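Local coordinates for mannosephosphate isomerase, putative (PDB 1ZX5), which probably interconverts D-mannose 6-phosphate and D-fructose 6-phosphate as a zinc-dependent mannose-6-phosphate isomerase of the type 1 family, at residues A[70-78]-A[244-252]; A[110-120]-A[184-194]. All coordinates share one frame; numbering follows the deposited sequence. Where two conformers were deposited one is given.

The two contacts lie in different parts of a single chain, their centres 21 Å apart and their nearest atoms about 7 Å. Contact 2 is nested within the loop that contact 1 closes: 70-78 comes first, then 110-120 and 184-194, and last 244-252. Contact 2 sits about 10 Å from the centre of the chain, where strands 119-123 and 181-188 pair inside the six-stranded antiparallel sheet. Contact 1, about 18 Å from that centre, brings the end of helix 61-73 against the loop leading into strand 250-256 of the five-stranded sheet. It ties the N-terminal catalytic region to the C-terminal cupin domain, while contact 2 joins two neighbouring strands within the N-terminal sheet and their flanking loops.

Contact 1 of 2, residues A[70-78]-A[244-252]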
# COMPACT_ATOMS: atom_id res chain seq x y z
N ASP A 70 -8.70 -6.41 19.37
CA ASP A 70 -9.64 -5.37 19.82
C ASP A 70 -8.93 -4.06 20.15
O ASP A 70 -9.37 -3.00 19.73
CB ASP A 70 -10.47 -5.84 21.03
CG ASP A 70 -11.41 -7.00 20.70
OD1 ASP A 70 -11.57 -7.36 19.51
OD2 ASP A 70 -12.00 -7.56 21.66
N GLU A 71 -7.85 -4.15 20.92
CA GLU A 71 -7.02 -2.99 21.24
C GLU A 71 -6.38 -2.34 20.01
O GLU A 71 -6.34 -1.12 19.91
CB GLU A 71 -5.94 -3.33 22.27
CG GLU A 71 -5.27 -2.08 22.84
CD GLU A 71 -4.13 -2.36 23.80
OE1 GLU A 71 -4.02 -3.51 24.31
OE2 GLU A 71 -3.34 -1.42 24.06
N LEU A 72 -5.88 -3.16 19.09
CA LEU A 72 -5.30 -2.64 17.85
C LEU A 72 -6.32 -1.91 16.99
O LEU A 72 -6.05 -0.82 16.49
CB LEU A 72 -4.64 -3.75 17.03
CG LEU A 72 -3.21 -4.19 17.36
CD1 LEU A 72 -2.87 -5.41 16.51
CD2 LEU A 72 -2.21 -3.07 17.13
N LEU A 73 -7.49 -2.52 16.81
CA LEU A 73 -8.48 -2.01 15.86
C LEU A 73 -9.36 -0.92 16.43
O LEU A 73 -9.82 -0.05 15.69
CB LEU A 73 -9.33 -3.14 15.30
CG LEU A 73 -8.66 -4.19 14.41
CD1 LEU A 73 -9.65 -5.31 14.10
CD2 LEU A 73 -8.09 -3.60 13.11
N GLY A 74 -9.60 -0.97 17.74
CA GLY A 74 -10.43 0.02 18.41
C GLY A 74 -11.84 0.02 17.88
O GLY A 74 -12.51 -1.01 17.89
N ARG A 75 -12.28 1.18 17.39
CA ARG A 75 -13.64 1.34 16.86
C ARG A 75 -13.88 0.54 15.57
O ARG A 75 -15.03 0.33 15.17
CB ARG A 75 -13.98 2.82 16.65
CG ARG A 75 -14.00 3.64 17.94
CD ARG A 75 -14.52 5.06 17.73
NE ARG A 75 -13.76 5.80 16.73
CZ ARG A 75 -14.21 6.12 15.51
NH1 ARG A 75 -15.44 5.79 15.13
NH2 ARG A 75 -13.42 6.78 14.67
N ALA A 76 -12.79 0.08 14.94
CA ALA A 76 -12.86 -0.73 13.72
C ALA A 76 -12.91 -2.24 14.01
O ALA A 76 -12.94 -3.04 13.08
CB ALA A 76 -11.67 -0.41 12.81
N ALA A 77 -12.93 -2.62 15.29
CA ALA A 77 -12.91 -4.02 15.70
C ALA A 77 -14.13 -4.81 15.22
O ALA A 77 -13.99 -5.96 14.80
CB ALA A 77 -12.74 -4.17 17.20
N GLU A 78 -15.32 -4.20 15.27
CA GLU A 78 -16.52 -4.88 14.79
C GLU A 78 -16.54 -5.02 13.27
O GLU A 78 -16.95 -6.06 12.74
CB GLU A 78 -17.82 -4.24 15.32
CG GLU A 78 -17.93 -2.71 15.21
CD GLU A 78 -18.86 -2.10 16.27
OE1 GLU A 78 -19.98 -2.64 16.48
OE2 GLU A 78 -18.47 -1.07 16.90
N LYS A 244 -4.13 12.73 15.87
CA LYS A 244 -5.19 11.89 16.45
C LYS A 244 -5.33 10.62 15.64
O LYS A 244 -5.37 10.67 14.41
CB LYS A 244 -6.55 12.62 16.42
CG LYS A 244 -6.54 14.05 16.91
CD LYS A 244 -6.39 14.09 18.40
CE LYS A 244 -6.92 15.39 18.97
NZ LYS A 244 -6.97 15.30 20.46
N THR A 245 -5.43 9.48 16.32
CA THR A 245 -5.67 8.21 15.64
C THR A 245 -7.11 8.08 15.13
O THR A 245 -7.36 7.40 14.12
CB THR A 245 -5.37 6.99 16.54
OG1 THR A 245 -6.18 7.05 17.72
CG2 THR A 245 -3.89 6.94 16.93
N GLY A 246 -8.05 8.73 15.82
CA GLY A 246 -9.49 8.54 15.59
C GLY A 246 -10.02 7.29 16.30
O GLY A 246 -11.12 6.83 16.00
N GLY A 247 -9.23 6.72 17.22
CA GLY A 247 -9.65 5.52 17.94
C GLY A 247 -9.68 4.27 17.07
O GLY A 247 -10.38 3.32 17.38
N VAL A 248 -8.92 4.31 15.97
CA VAL A 248 -8.68 3.14 15.13
C VAL A 248 -7.17 2.93 14.97
O VAL A 248 -6.38 3.84 15.25
CB VAL A 248 -9.32 3.28 13.71
CG1 VAL A 248 -10.86 3.45 13.82
CG2 VAL A 248 -8.70 4.44 12.94
N MSE A 249 -6.77 1.74 14.52
CA MSE A 249 -5.38 1.46 14.18
C MSE A 249 -4.85 2.46 13.13
O MSE A 249 -5.52 2.74 12.13
CB MSE A 249 -5.26 0.05 13.63
CG MSE A 249 -3.86 -0.53 13.65
SE MSE A 249 -3.78 -2.25 12.64
CE MSE A 249 -3.85 -1.51 10.79
N ASN A 250 -3.65 2.98 13.39
CA ASN A 250 -2.92 3.80 12.44
C ASN A 250 -1.55 3.18 12.16
O ASN A 250 -1.00 2.43 12.99
CB ASN A 250 -2.72 5.24 12.96
CG ASN A 250 -4.00 6.09 12.92
OD1 ASN A 250 -5.12 5.61 13.10
ND2 ASN A 250 -3.81 7.37 12.73
N ILE A 251 -1.00 3.49 10.98
CA ILE A 251 0.39 3.22 10.66
C ILE A 251 0.97 4.53 10.16
O ILE A 251 0.34 5.23 9.37
CB ILE A 251 0.56 2.06 9.60
CG1 ILE A 251 0.23 0.69 10.24
CG2 ILE A 251 1.98 2.04 9.00
CD1 ILE A 251 0.10 -0.47 9.25
N LEU A 252 2.16 4.87 10.63
CA LEU A 252 2.85 6.09 10.21
C LEU A 252 4.02 5.70 9.34
O LEU A 252 4.76 4.78 9.67
CB LEU A 252 3.39 6.86 11.43
CG LEU A 252 2.42 7.21 12.55
CD1 LEU A 252 3.19 7.81 13.75
CD2 LEU A 252 1.31 8.18 12.07
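The carbonyl oxygen of Gly246 is gripped by two nitrogens of Arg75, which approach it side-on. Arg75 NH2 lies 2.7 Å from Gly246 O and Arg75 NE 2.9 Å from it, and the oxygen stays close to the guanidinium plane, so both N-H groups converge on one acceptor. The NE bond is the more bent, 138° at its hydrogen. Arginine suits the place because its chain, bent at chi3 (-57°), can fold the flat group back to the loop, while Val248 CG1 lies over one guanidinium face. The backbone of the same residue adds a nearly straight bond, Arg75 N to Gly247 O at 2.9 Å.

Glycines allow the backbones to come this close. Gly74 leaves helix 61-73 with positive phi, and any side chain there would run into Gly247 O; Gly246 and Gly247 also have positive phi. Beside them, Val248 CA donates a CA-H...O contact to Leu73 O (3.4 Å), and its CG1 meets Ala76 CB at 4.1 Å, a small methyl fitting a buried spot. Met249, a selenomethionine, sets CB against Leu72 O; its side chain leads away from 70-78 and touches Leu276 and Leu298.

Helix 61-73 thus ends in a type II' turn from Leu73 to Ala76, docked by the backbone N-H and the guanidinium of Arg75 on the loop between strands 240-244 and 250-256 of the C-terminal cupin domain.

Contact 2 of 2, residues A[110-120]-A[184-194]; sequences LGEAEGGVESA and LEVSSNSTLAY
Leu192 and Glu114 meet along their flanks, the leucine CG 3.9 Å from the glutamate CB, and these two residues bury the most surface here. Leu192 turns its CD1 to Gly115 O (3.3 Å) and to Glu112 CB, while CD2 lies against the Glu112 carboxylate; a branched aliphatic side chain suits this place, filling the bend of 110-120 with two methyls. Beyond it, the hydroxyl of Tyr194 gives a 2.6 Å bond to Glu112 OE2, which is met on its anti side and also forms a salt bridge with Lys203.

The carboxylate of Glu114 grips Thr191 at two places. OE2 takes the Thr191 OG1 hydroxyl at 2.8 Å through its syn lone pair, whereas the Thr191 N-H reaches OE1 from above the carboxylate plane. OE1 is also bonded to His45 NE2, its strongest partner. An alanine at Glu114 is likely to leave the Thr191 N-H and hydroxyl without their acceptor and His45 without its carboxylate partner, leaving the loop at Thr191 less firmly held.

Further along, the segments become neighbouring antiparallel strands of the six-stranded sheet in the N-terminal cupin-type region. Ala120 and Val186 form a hydrogen-bonded pair, in which Ala120 N lies 2.8 Å from Val186 O. The return bond, from Val186 N to Ala120 O, measures 2.9 Å. Ser119 and Ser187 form the non-hydrogen-bonded pair next to it, where small side chains fit a CA-CA separation of 4.0 Å.

Val117 bridges the two regions: its CG1, anti to the backbone N (chi1 -166°), meets Ser187 CB, and its CG2 approaches Ser190 OG and Leu192 O. Ser190 OG in turn donates to Gly115 O.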
# COMPACT_ATOMS: atom_id res chain seq x y z
N LEU A 110 -14.30 -16.87 -8.38
CA LEU A 110 -13.12 -17.58 -8.89
C LEU A 110 -12.60 -18.65 -7.93
O LEU A 110 -11.73 -19.43 -8.30
CB LEU A 110 -12.00 -16.58 -9.21
CG LEU A 110 -12.20 -15.69 -10.44
CD1 LEU A 110 -11.12 -14.59 -10.56
CD2 LEU A 110 -12.24 -16.53 -11.70
N GLY A 111 -13.12 -18.66 -6.70
CA GLY A 111 -12.71 -19.61 -5.67
C GLY A 111 -11.33 -19.38 -5.06
O GLY A 111 -10.67 -20.31 -4.59
N GLU A 112 -10.88 -18.13 -5.04
CA GLU A 112 -9.58 -17.82 -4.45
C GLU A 112 -9.63 -17.97 -2.93
O GLU A 112 -10.70 -17.81 -2.32
CB GLU A 112 -9.16 -16.40 -4.84
CG GLU A 112 -8.94 -16.20 -6.35
CD GLU A 112 -7.61 -16.78 -6.87
OE1 GLU A 112 -6.88 -17.49 -6.12
OE2 GLU A 112 -7.28 -16.50 -8.04
N ALA A 113 -8.50 -18.32 -2.32
CA ALA A 113 -8.40 -18.33 -0.86
C ALA A 113 -8.29 -16.89 -0.33
O ALA A 113 -8.75 -16.60 0.76
CB ALA A 113 -7.22 -19.18 -0.41
N GLU A 114 -7.68 -15.99 -1.10
CA GLU A 114 -7.67 -14.57 -0.70
C GLU A 114 -8.92 -13.81 -1.16
O GLU A 114 -9.63 -14.25 -2.08
CB GLU A 114 -6.44 -13.85 -1.24
CG GLU A 114 -5.15 -14.65 -1.24
CD GLU A 114 -3.98 -13.73 -1.48
OE1 GLU A 114 -3.76 -12.85 -0.63
OE2 GLU A 114 -3.31 -13.87 -2.54
N GLY A 115 -9.16 -12.66 -0.53
CA GLY A 115 -10.25 -11.78 -0.91
C GLY A 115 -9.87 -10.84 -2.05
O GLY A 115 -8.77 -10.95 -2.62
N GLY A 116 -10.79 -9.93 -2.36
CA GLY A 116 -10.57 -8.89 -3.35
C GLY A 116 -9.57 -7.83 -2.92
O GLY A 116 -9.11 -7.81 -1.78
N VAL A 117 -9.21 -6.96 -3.87
CA VAL A 117 -8.19 -5.95 -3.62
C VAL A 117 -8.67 -4.59 -4.12
O VAL A 117 -9.00 -4.43 -5.30
CB VAL A 117 -6.83 -6.26 -4.31
CG1 VAL A 117 -5.72 -5.35 -3.75
CG2 VAL A 117 -6.44 -7.74 -4.17
N GLU A 118 -8.71 -3.62 -3.20
CA GLU A 118 -8.77 -2.20 -3.55
C GLU A 118 -7.50 -1.57 -2.97
O GLU A 118 -6.99 -2.04 -1.95
CB GLU A 118 -10.01 -1.53 -2.95
CG GLU A 118 -10.10 -1.67 -1.40
CD GLU A 118 -11.31 -0.95 -0.77
OE1 GLU A 118 -12.17 -0.42 -1.52
OE2 GLU A 118 -11.38 -0.93 0.49
N SER A 119 -6.97 -0.54 -3.62
CA SER A 119 -5.76 0.10 -3.12
C SER A 119 -5.67 1.60 -3.34
O SER A 119 -6.27 2.16 -4.27
CB SER A 119 -4.52 -0.59 -3.68
OG SER A 119 -4.49 -0.44 -5.08
N ALA A 120 -4.93 2.24 -2.44
CA ALA A 120 -4.62 3.64 -2.52
C ALA A 120 -3.09 3.76 -2.67
O ALA A 120 -2.33 3.12 -1.95
CB ALA A 120 -5.13 4.36 -1.27
N LEU A 184 4.06 4.24 -2.24
CA LEU A 184 3.50 3.57 -1.08
C LEU A 184 2.12 3.07 -1.49
O LEU A 184 1.27 3.87 -1.90
CB LEU A 184 3.39 4.57 0.07
CG LEU A 184 2.70 4.13 1.38
CD1 LEU A 184 3.47 2.99 2.03
CD2 LEU A 184 2.59 5.30 2.33
N GLU A 185 1.88 1.76 -1.38
CA GLU A 185 0.59 1.17 -1.77
C GLU A 185 -0.13 0.54 -0.57
O GLU A 185 0.32 -0.47 -0.02
CB GLU A 185 0.76 0.14 -2.92
CG GLU A 185 1.35 0.76 -4.20
CD GLU A 185 1.40 -0.17 -5.42
OE1 GLU A 185 0.74 -1.23 -5.44
OE2 GLU A 185 2.12 0.20 -6.38
N VAL A 186 -1.24 1.15 -0.16
CA VAL A 186 -2.05 0.62 0.92
C VAL A 186 -3.21 -0.12 0.26
O VAL A 186 -3.99 0.49 -0.49
CB VAL A 186 -2.58 1.74 1.86
CG1 VAL A 186 -3.35 1.11 3.04
CG2 VAL A 186 -1.43 2.60 2.36
N SER A 187 -3.31 -1.42 0.51
CA SER A 187 -4.39 -2.20 -0.09
C SER A 187 -5.10 -3.06 0.94
O SER A 187 -4.70 -3.12 2.10
CB SER A 187 -3.85 -3.08 -1.21
OG SER A 187 -2.98 -4.08 -0.69
N SER A 188 -6.18 -3.72 0.51
CA SER A 188 -6.74 -4.87 1.22
C SER A 188 -5.61 -5.84 1.56
O SER A 188 -4.56 -5.84 0.90
CB SER A 188 -7.76 -5.60 0.35
OG SER A 188 -8.66 -4.68 -0.26
N ASN A 189 -5.83 -6.65 2.58
CA ASN A 189 -4.87 -7.67 2.94
C ASN A 189 -4.97 -8.87 1.98
O ASN A 189 -5.42 -9.96 2.34
CB ASN A 189 -5.07 -8.11 4.40
CG ASN A 189 -3.96 -9.03 4.88
OD1 ASN A 189 -2.85 -9.00 4.33
ND2 ASN A 189 -4.25 -9.84 5.89
N SER A 190 -4.56 -8.63 0.74
CA SER A 190 -4.64 -9.61 -0.34
C SER A 190 -3.67 -9.22 -1.43
O SER A 190 -3.47 -8.04 -1.71
CB SER A 190 -6.06 -9.68 -0.92
OG SER A 190 -6.10 -10.52 -2.07
N THR A 191 -3.07 -10.23 -2.06
CA THR A 191 -2.13 -10.03 -3.16
C THR A 191 -2.66 -10.55 -4.51
O THR A 191 -1.90 -10.65 -5.47
CB THR A 191 -0.79 -10.77 -2.88
OG1 THR A 191 -1.09 -12.11 -2.47
CG2 THR A 191 -0.00 -10.07 -1.78
N LEU A 192 -3.95 -10.88 -4.60
CA LEU A 192 -4.49 -11.36 -5.88
C LEU A 192 -4.26 -10.33 -6.97
O LEU A 192 -4.66 -9.17 -6.83
CB LEU A 192 -5.98 -11.69 -5.79
CG LEU A 192 -6.39 -12.92 -4.99
CD1 LEU A 192 -7.90 -13.05 -4.99
CD2 LEU A 192 -5.72 -14.19 -5.52
N ALA A 193 -3.60 -10.75 -8.03
CA ALA A 193 -3.32 -9.90 -9.18
C ALA A 193 -3.20 -10.77 -10.41
O ALA A 193 -2.53 -11.81 -10.38
CB ALA A 193 -2.02 -9.07 -8.95
N TYR A 194 -3.86 -10.36 -11.49
CA TYR A 194 -3.84 -11.12 -12.72
C TYR A 194 -3.20 -10.29 -13.81
O TYR A 194 -3.65 -9.18 -14.11
CB TYR A 194 -5.25 -11.53 -13.12
CG TYR A 194 -6.00 -12.24 -12.02
CD1 TYR A 194 -5.46 -13.38 -11.38
CD2 TYR A 194 -7.25 -11.78 -11.60
CE1 TYR A 194 -6.15 -14.04 -10.36
CE2 TYR A 194 -7.96 -12.42 -10.58
CZ TYR A 194 -7.40 -13.55 -9.97
OH TYR A 194 -8.13 -14.19 -8.98
O HOH W 1 -7.90 -11.37 1.93
O HOH W 2 -10.17 -3.36 1.46